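Local coordinates for response regulator CheY-like protein (Mesorhizobium loti, PDB 3SNK) that belongs to a pilus-assembly protein probably able to bind and hydrolyse ATP, of which this chain is the N-terminal CheY-like receiver domain, at residues G61-L67 / V88-S94; I78-R82 / V104-N109; L37-D41 / V127-D131. Residues are numbered along the deposited sequence.

Contact 1: G61-L67 / V88-S94; sequences GIVILDL and VPLIAVS
Residues 62-67 and 90-94 run as neighbouring parallel strands in extended beta conformation (phi/psi -113/136 at Val-63, -121/125 at Leu-90), their axes 4.7 Å apart at closest and inclined at 21°, with Val-63 facing Leu-90, Ile-64 Ile-91, Leu-65 Ala-92 and Asp-66 Val-93. The hydrogen bonds form the parallel zigzag: Val-63 N to Pro-89 O (3.0 Å), Ile-91 N to Val-63 O (2.8 Å), Leu-65 N to Ile-91 O (2.8 Å), Val-93 N to Leu-65 O (2.9 Å) and Leu-67 N to Val-93 O (2.7 Å). The strands begin and end a beta-alpha-beta unit around helix 78-82. Val-63 and Leu-65 share one face with Leu-90 and Ala-92; Leu-90, tp like Leu-65, brings CD1 to 3.7 Å from both Val-63 CG1 and Leu-65 CB. On the other face, Ile-64 and Ile-91 (both m) turn toward helices 24-36 and 120-129, and Ile-64 CG2 meets Val-93 CG2 at 4.2 Å. Asp-66 OD2 hydrogen-bonds Ser-21 and salt-bridges Lys-116: an apolar strand pair thus carries a C-terminal acid, consistent with the phospho-acceptor position of receiver domains.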
loop_
_atom_site.group_PDB
_atom_site.type_symbol
_atom_site.label_atom_id
_atom_site.label_comp_id
_atom_site.label_asym_id
_atom_site.label_seq_id
_atom_site.Cartn_x
_atom_site.Cartn_y
_atom_site.Cartn_z
ATOM N N GLY A 61 4.941 8.277 -5.191
ATOM C CA GLY A 61 4.330 9.280 -4.342
ATOM C C GLY A 61 3.755 8.604 -3.118
ATOM O O GLY A 61 4.024 9.030 -2.000
ATOM N N ILE A 62 2.977 7.530 -3.334
ATOM C CA ILE A 62 2.288 6.745 -2.307
ATOM C C ILE A 62 2.339 5.292 -2.666
ATOM O O ILE A 62 2.163 4.945 -3.833
ATOM C CB ILE A 62 0.778 7.181 -2.161
ATOM C CG1 ILE A 62 0.621 8.647 -1.783
ATOM C CG2 ILE A 62 -0.004 6.291 -1.177
ATOM C CD1 ILE A 62 -0.618 9.250 -2.374
ATOM N N VAL A 63 2.473 4.440 -1.654
ATOM C CA VAL A 63 2.393 2.995 -1.789
ATOM C C VAL A 63 1.143 2.515 -1.049
ATOM O O VAL A 63 0.867 2.969 0.063
ATOM C CB VAL A 63 3.672 2.285 -1.279
ATOM C CG1 VAL A 63 3.491 0.773 -1.204
ATOM C CG2 VAL A 63 4.847 2.613 -2.176
ATOM N N ILE A 64 0.390 1.606 -1.658
ATOM C CA ILE A 64 -0.764 0.978 -1.015
ATOM C C ILE A 64 -0.449 -0.489 -0.948
ATOM O O ILE A 64 -0.235 -1.147 -1.981
ATOM C CB ILE A 64 -2.129 1.281 -1.649
ATOM C CG1 ILE A 64 -2.395 2.801 -1.629
ATOM C CG2 ILE A 64 -3.251 0.517 -0.906
ATOM C CD1 ILE A 64 -3.531 3.265 -2.485
ATOM N N LEU A 65 -0.341 -0.991 0.268
ATOM C CA LEU A 65 0.057 -2.374 0.430
ATOM C C LEU A 65 -1.079 -3.173 1.069
ATOM O O LEU A 65 -1.484 -2.913 2.198
ATOM C CB LEU A 65 1.371 -2.467 1.233
ATOM C CG LEU A 65 1.927 -3.862 1.538
ATOM C CD1 LEU A 65 2.339 -4.608 0.255
ATOM C CD2 LEU A 65 3.092 -3.764 2.498
ATOM N N ASP A 66 -1.629 -4.105 0.287
ATOM C CA ASP A 66 -2.671 -5.007 0.769
ATOM C C ASP A 66 -1.994 -6.228 1.366
ATOM O O ASP A 66 -1.505 -7.082 0.630
ATOM C CB ASP A 66 -3.635 -5.412 -0.363
ATOM C CG ASP A 66 -4.724 -6.407 0.023
ATOM O OD1 ASP A 66 -4.973 -6.579 1.247
ATOM O OD2 ASP A 66 -5.382 -6.964 -0.904
ATOM N N LEU A 67 -1.958 -6.289 2.696
ATOM C CA LEU A 67 -1.342 -7.370 3.459
ATOM C C LEU A 67 -2.262 -8.589 3.594
ATOM O O LEU A 67 -1.771 -9.692 3.837
ATOM C CB LEU A 67 -0.949 -6.850 4.847
ATOM C CG LEU A 67 0.163 -5.808 4.845
ATOM C CD1 LEU A 67 0.132 -5.001 6.090
ATOM C CD2 LEU A 67 1.523 -6.481 4.661
ATOM N N VAL A 88 8.374 7.369 1.252
ATOM C CA VAL A 88 7.082 7.610 0.619
ATOM C C VAL A 88 5.983 7.132 1.618
ATOM O O VAL A 88 6.207 6.130 2.317
ATOM C CB VAL A 88 6.918 6.957 -0.791
ATOM C CG1 VAL A 88 8.071 7.303 -1.719
ATOM C CG2 VAL A 88 6.741 5.457 -0.698
ATOM N N PRO A 89 4.844 7.838 1.723
ATOM C CA PRO A 89 3.751 7.339 2.573
ATOM C C PRO A 89 3.319 5.939 2.162
ATOM O O PRO A 89 3.267 5.592 0.964
ATOM C CB PRO A 89 2.609 8.343 2.335
ATOM C CG PRO A 89 3.276 9.561 1.778
ATOM C CD PRO A 89 4.454 9.073 1.009
ATOM N N LEU A 90 3.014 5.125 3.172
ATOM C CA LEU A 90 2.588 3.765 2.983
ATOM C C LEU A 90 1.221 3.593 3.604
ATOM O O LEU A 90 1.009 3.941 4.773
ATOM C CB LEU A 90 3.633 2.801 3.603
ATOM C CG LEU A 90 3.229 1.310 3.768
ATOM C CD1 LEU A 90 3.027 0.656 2.436
ATOM C CD2 LEU A 90 4.337 0.521 4.517
ATOM N N ILE A 91 0.274 3.127 2.807
ATOM C CA ILE A 91 -1.082 2.886 3.316
ATOM C C ILE A 91 -1.207 1.395 3.424
ATOM O O ILE A 91 -1.039 0.697 2.419
ATOM C CB ILE A 91 -2.202 3.563 2.487
ATOM C CG1 ILE A 91 -2.065 5.093 2.577
ATOM C CG2 ILE A 91 -3.595 3.115 2.984
ATOM C CD1 ILE A 91 -2.782 5.872 1.452
ATOM N N ALA A 92 -1.425 0.899 4.649
ATOM C CA ALA A 92 -1.547 -0.544 4.845
ATOM C C ALA A 92 -3.006 -0.937 4.946
ATOM O O ALA A 92 -3.788 -0.288 5.637
ATOM C CB ALA A 92 -0.794 -0.981 6.087
ATOM N N VAL A 93 -3.371 -1.994 4.209
ATOM C CA VAL A 93 -4.705 -2.567 4.216
ATOM C C VAL A 93 -4.530 -4.010 4.649
ATOM O O VAL A 93 -3.715 -4.752 4.085
ATOM C CB VAL A 93 -5.473 -2.434 2.866
ATOM C CG1 VAL A 93 -6.926 -2.894 3.011
ATOM C CG2 VAL A 93 -5.413 -1.006 2.335
ATOM N N SER A 94 -5.275 -4.407 5.668
ATOM C CA SER A 94 -5.208 -5.779 6.129
ATOM C C SER A 94 -6.507 -6.188 6.759
ATOM O O SER A 94 -7.346 -5.343 7.085
ATOM C CB SER A 94 -4.071 -5.941 7.142
ATOM O OG SER A 94 -4.435 -5.423 8.413
#

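Contact 2: I78-R82 / V104-N109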
loop_
_atom_site.group_PDB
_atom_site.type_symbol
_atom_site.label_atom_id
_atom_site.label_comp_id
_atom_site.label_asym_id
_atom_site.label_seq_id
_atom_site.Cartn_x
_atom_site.Cartn_y
_atom_site.Cartn_z
ATOM N N ILE A 78 11.165 -7.945 5.382
ATOM C CA ILE A 78 10.063 -7.042 5.066
ATOM C C ILE A 78 10.277 -5.565 5.511
ATOM O O ILE A 78 9.982 -4.668 4.720
ATOM C CB ILE A 78 8.678 -7.589 5.557
ATOM C CG1 ILE A 78 7.487 -6.760 5.000
ATOM C CG2 ILE A 78 8.587 -7.747 7.070
ATOM C CD1 ILE A 78 7.483 -6.610 3.499
ATOM N N VAL A 79 10.768 -5.313 6.735
ATOM C CA VAL A 79 10.967 -3.946 7.242
ATOM C C VAL A 79 12.115 -3.269 6.486
ATOM O O VAL A 79 12.023 -2.058 6.201
ATOM C CB VAL A 79 11.148 -3.902 8.780
ATOM C CG1 VAL A 79 11.440 -2.485 9.268
ATOM C CG2 VAL A 79 9.887 -4.460 9.475
ATOM N N GLU A 80 13.139 -4.059 6.108
ATOM C CA GLU A 80 14.287 -3.587 5.329
ATOM C C GLU A 80 13.841 -3.283 3.914
ATOM O O GLU A 80 14.303 -2.296 3.350
ATOM C CB GLU A 80 15.438 -4.606 5.306
ATOM C CG GLU A 80 16.139 -4.823 6.634
ATOM C CD GLU A 80 15.528 -5.880 7.537
ATOM O OE1 GLU A 80 14.360 -6.280 7.314
ATOM O OE2 GLU A 80 16.214 -6.279 8.504
ATOM N N ALA A 81 12.932 -4.111 3.345
ATOM C CA ALA A 81 12.388 -3.876 2.002
ATOM C C ALA A 81 11.549 -2.590 1.987
ATOM O O ALA A 81 11.551 -1.887 0.977
ATOM C CB ALA A 81 11.571 -5.069 1.508
ATOM N N ARG A 82 10.873 -2.247 3.097
ATOM C CA ARG A 82 10.100 -1.001 3.166
ATOM C C ARG A 82 11.053 0.184 2.940
ATOM O O ARG A 82 10.685 1.142 2.261
ATOM C CB ARG A 82 9.351 -0.869 4.505
ATOM C CG ARG A 82 8.316 0.258 4.564
ATOM C CD ARG A 82 8.902 1.606 5.007
ATOM N NE ARG A 82 7.849 2.574 5.302
ATOM C CZ ARG A 82 7.479 3.567 4.495
ATOM N NH1 ARG A 82 8.124 3.782 3.356
ATOM N NH2 ARG A 82 6.472 4.364 4.833
ATOM N N VAL A 104 5.433 -5.874 13.487
ATOM C CA VAL A 104 6.095 -5.751 12.188
ATOM C C VAL A 104 5.476 -4.574 11.474
ATOM O O VAL A 104 6.220 -3.747 10.950
ATOM C CB VAL A 104 6.028 -7.044 11.325
ATOM C CG1 VAL A 104 6.741 -6.843 9.995
ATOM C CG2 VAL A 104 6.613 -8.242 12.069
ATOM N N LEU A 105 4.113 -4.492 11.468
ATOM C CA LEU A 105 3.380 -3.395 10.841
ATOM C C LEU A 105 3.809 -2.036 11.447
ATOM O O LEU A 105 4.015 -1.082 10.709
ATOM C CB LEU A 105 1.844 -3.581 10.910
ATOM C CG LEU A 105 1.001 -2.519 10.176
ATOM C CD1 LEU A 105 1.368 -2.419 8.697
ATOM C CD2 LEU A 105 -0.466 -2.783 10.323
ATOM N N VAL A 106 3.978 -1.966 12.771
ATOM C CA VAL A 106 4.440 -0.755 13.438
ATOM C C VAL A 106 5.829 -0.373 12.877
ATOM O O VAL A 106 6.022 0.781 12.513
ATOM C CB VAL A 106 4.444 -0.848 14.985
ATOM C CG1 VAL A 106 5.251 0.294 15.602
ATOM C CG2 VAL A 106 3.027 -0.850 15.540
ATOM N N ARG A 107 6.750 -1.346 12.750
ATOM C CA ARG A 107 8.100 -1.093 12.252
ATOM C C ARG A 107 8.099 -0.680 10.791
ATOM O O ARG A 107 9.022 -0.001 10.361
ATOM C CB ARG A 107 9.006 -2.310 12.441
ATOM C CG ARG A 107 9.295 -2.623 13.895
ATOM C CD ARG A 107 10.537 -3.482 14.037
ATOM N NE ARG A 107 10.374 -4.808 13.443
ATOM C CZ ARG A 107 9.889 -5.863 14.088
ATOM N NH1 ARG A 107 9.503 -5.756 15.355
ATOM N NH2 ARG A 107 9.783 -7.034 13.471
HETATM N N MSE A 108 7.080 -1.092 10.028
HETATM C CA MSE A 108 6.944 -0.720 8.624
HETATM C C MSE A 108 6.500 0.726 8.444
HETATM O O MSE A 108 6.519 1.216 7.326
HETATM C CB MSE A 108 6.032 -1.681 7.874
HETATM C CG MSE A 108 6.799 -2.943 7.499
HETATM SE SE MSE A 108 5.521 -4.037 6.710
HETATM C CE MSE A 108 5.770 -3.325 4.875
ATOM N N ASN A 109 6.134 1.423 9.522
ATOM C CA ASN A 109 5.898 2.857 9.495
ATOM C C ASN A 109 4.896 3.279 8.379
ATOM O O ASN A 109 5.210 4.090 7.485
ATOM C CB ASN A 109 7.275 3.587 9.330
ATOM C CG ASN A 109 7.216 5.068 9.567
ATOM O OD1 ASN A 109 6.217 5.613 10.025
ATOM N ND2 ASN A 109 8.300 5.756 9.294
#
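Val-104, on the last turns of helix 99-107, opens the contact: its CG1 lies 3.6 Å from Ile-78 CG2 and 4.0 Å from Val-79 CG2, so one methyl touches both residues at the start of helix 78-82. A turn further on, Arg-107 meets Val-79 through its backbone and the root of its side chain, Arg-107 O lying 3.6 Å from Val-79 CG1 and Arg-107 CB 3.8 Å from Val-79 CG2. Met-108, a selenomethionine, then turns inward. Its SE is 3.8 Å from Ile-78 CG1 and its CG 4.0 Å from Val-79 CG2, while its tip continues toward Leu-65 and Leu-90 of the sheet. This is the packing of two successive helices on one face of the doubly wound receiver fold, each following its own parallel strand, and Met-108 fills the wedge between the helices and that sheet. The backbone of Met-108 takes part too: Arg-82 NE donates to Met-108 O at 2.8 Å. At Asn-109 phi becomes positive (53°) as the chain leaves the helix, and Asn-109 O accepts from Arg-82 NH2 at 2.9 Å. Both carbonyls lie near the plane of the guanidinium, at its edge, and the same NH2 also reaches Val-88 O ahead of strand 90-94.

Contact 3: L37-D41 / V127-D131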
loop_
_atom_site.group_PDB
_atom_site.type_symbol
_atom_site.label_atom_id
_atom_site.label_comp_id
_atom_site.label_asym_id
_atom_site.label_seq_id
_atom_site.Cartn_x
_atom_site.Cartn_y
_atom_site.Cartn_z
ATOM N N LEU A 37 -10.411 10.073 -9.688
ATOM C CA LEU A 37 -9.978 11.352 -9.115
ATOM C C LEU A 37 -9.028 12.110 -10.062
ATOM O O LEU A 37 -8.754 13.282 -9.816
ATOM C CB LEU A 37 -9.339 11.154 -7.746
ATOM C CG LEU A 37 -10.260 10.620 -6.642
ATOM C CD1 LEU A 37 -9.480 10.412 -5.374
ATOM C CD2 LEU A 37 -11.427 11.563 -6.376
ATOM N N ALA A 38 -8.558 11.444 -11.152
ATOM C CA ALA A 38 -7.737 11.940 -12.271
ATOM C C ALA A 38 -6.342 12.489 -11.890
ATOM O O ALA A 38 -5.481 12.566 -12.771
ATOM C CB ALA A 38 -8.494 13.007 -13.047
ATOM N N ILE A 39 -6.106 12.851 -10.624
ATOM C CA ILE A 39 -4.807 13.419 -10.192
ATOM C C ILE A 39 -3.785 12.325 -9.783
ATOM O O ILE A 39 -2.747 12.653 -9.203
ATOM C CB ILE A 39 -5.005 14.463 -9.050
ATOM C CG1 ILE A 39 -5.590 13.792 -7.772
ATOM C CG2 ILE A 39 -5.878 15.635 -9.551
ATOM C CD1 ILE A 39 -5.766 14.668 -6.516
ATOM N N TYR A 40 -4.059 11.045 -10.096
ATOM C CA TYR A 40 -3.162 9.949 -9.710
ATOM C C TYR A 40 -2.788 9.030 -10.885
ATOM O O TYR A 40 -3.649 8.651 -11.678
ATOM C CB TYR A 40 -3.798 9.122 -8.571
ATOM C CG TYR A 40 -4.078 9.934 -7.321
ATOM C CD1 TYR A 40 -3.046 10.550 -6.618
ATOM C CD2 TYR A 40 -5.377 10.098 -6.848
ATOM C CE1 TYR A 40 -3.297 11.317 -5.484
ATOM C CE2 TYR A 40 -5.640 10.850 -5.704
ATOM C CZ TYR A 40 -4.597 11.476 -5.037
ATOM O OH TYR A 40 -4.830 12.207 -3.896
ATOM N N ASP A 41 -1.490 8.716 -11.000
ATOM C CA ASP A 41 -0.924 7.791 -11.996
ATOM C C ASP A 41 -0.716 6.465 -11.246
ATOM O O ASP A 41 0.308 6.280 -10.586
ATOM C CB ASP A 41 0.380 8.366 -12.613
ATOM C CG ASP A 41 1.023 7.517 -13.704
ATOM O OD1 ASP A 41 0.310 7.137 -14.665
ATOM O OD2 ASP A 41 2.251 7.282 -13.628
ATOM N N VAL A 127 -5.295 8.883 1.066
ATOM C CA VAL A 127 -4.488 9.298 -0.084
ATOM C C VAL A 127 -4.392 10.850 -0.196
ATOM O O VAL A 127 -3.292 11.362 -0.417
ATOM C CB VAL A 127 -4.996 8.638 -1.400
ATOM C CG1 VAL A 127 -4.190 9.112 -2.607
ATOM C CG2 VAL A 127 -4.909 7.118 -1.300
ATOM N N THR A 128 -5.522 11.576 -0.054
ATOM C CA THR A 128 -5.565 13.036 -0.210
ATOM C C THR A 128 -4.873 13.768 0.922
ATOM O O THR A 128 -4.435 14.896 0.700
ATOM C CB THR A 128 -6.988 13.577 -0.395
ATOM O OG1 THR A 128 -7.767 13.271 0.761
ATOM C CG2 THR A 128 -7.647 13.081 -1.688
ATOM N N PHE A 129 -4.747 13.142 2.109
ATOM C CA PHE A 129 -4.025 13.704 3.256
ATOM C C PHE A 129 -2.558 13.989 2.888
ATOM O O PHE A 129 -1.971 14.938 3.406
ATOM C CB PHE A 129 -4.086 12.746 4.462
ATOM C CG PHE A 129 -3.314 13.202 5.681
ATOM C CD1 PHE A 129 -3.878 14.095 6.588
ATOM C CD2 PHE A 129 -2.013 12.762 5.906
ATOM C CE1 PHE A 129 -3.149 14.550 7.692
ATOM C CE2 PHE A 129 -1.284 13.214 7.012
ATOM C CZ PHE A 129 -1.858 14.106 7.899
ATOM N N HIS A 130 -1.966 13.161 2.011
ATOM C CA HIS A 130 -0.567 13.333 1.613
ATOM C C HIS A 130 -0.420 14.261 0.379
ATOM O O HIS A 130 0.698 14.436 -0.109
ATOM C CB HIS A 130 0.081 11.964 1.363
ATOM C CG HIS A 130 0.040 11.073 2.567
ATOM N ND1 HIS A 130 0.904 11.263 3.641
ATOM C CD2 HIS A 130 -0.782 10.037 2.847
ATOM C CE1 HIS A 130 0.591 10.325 4.518
ATOM N NE2 HIS A 130 -0.417 9.560 4.082
ATOM N N ASP A 131 -1.533 14.880 -0.095
ATOM C CA ASP A 131 -1.509 15.796 -1.240
ATOM C C ASP A 131 -1.395 17.239 -0.764
ATOM O O ASP A 131 -0.341 17.625 -0.266
ATOM C CB ASP A 131 -2.747 15.607 -2.137
ATOM C CG ASP A 131 -2.568 14.558 -3.224
ATOM O OD1 ASP A 131 -2.330 13.371 -2.880
ATOM O OD2 ASP A 131 -2.672 14.918 -4.417
#
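Tyr-40 has the largest covered area, 73 Å² of the 193 Å² in all, and takes part in three of the four residue contacts. The backbones stay well apart, with Tyr-40 CA 9.7 Å from Val-127 CA, and the phenol spans the gap: from the first residue of strand 40-45 the side chain, with chi1 near -60° (m), extends its ring to the last turn of helix 120-129. Its end arrives between apolar and polar neighbours. Val-127 offers a methyl, with CG1 3.4 Å from both Tyr-40 CZ and Tyr-40 OH, and Thr-128 CG2 comes within 3.7 Å of Tyr-40 OH. The hydroxyl of Thr-128 is engaged within its own helix, bonding the carbonyl of Leu-124.

Asp-131, the last residue modelled, supplies the polar partner. Tyr-40 OH donates to Asp-131 OD1 at 2.9 Å, a weak hydrogen bond made at the ring edge, close to the ring plane. The same OD1 has a long, weak ion pair with Lys-15, and Asp-131 OD2 approaches Ile-39 CD1 at 3.7 Å. The polar link at the phenol tip is thus a weak one, set beside the apolar contact with Val-127 CG1.

In the receiver fold this joins the beginning of an outermost strand to the end of the C-terminal helix. Tyr-40 also packs on Lys-15 and Val-17 of the adjoining strand 15-20, whose Lys-15 backbone bonds Ile-39 and Asp-41. On the far side of that strand lies strand 62-68, with Val-127 resting on its Ile-62.

The centre of contact 1 lies about 2 Å from the centre of the chain, and the other two contacts lie over opposite faces of its strands. Contact 2, its centre 11 Å from that of contact 1, meets the Leu-65 and Leu-90 face: Leu-65 CD2 is 3.6 Å from Met-108 CE. Contact 3, centred 13 Å from contact 1, meets the other face, where Ile-91 CD1 lies 3.7 Å from Val-127 CG2; Pro-89 CG also approaches His-130 ND1 at 3.5 Å. Contacts 2 and 3 do not touch: their centres are 23 Å apart and their nearest atoms about 8 Å. Asp-66, at the probable phospho-acceptor position, belongs to contact 1 alone.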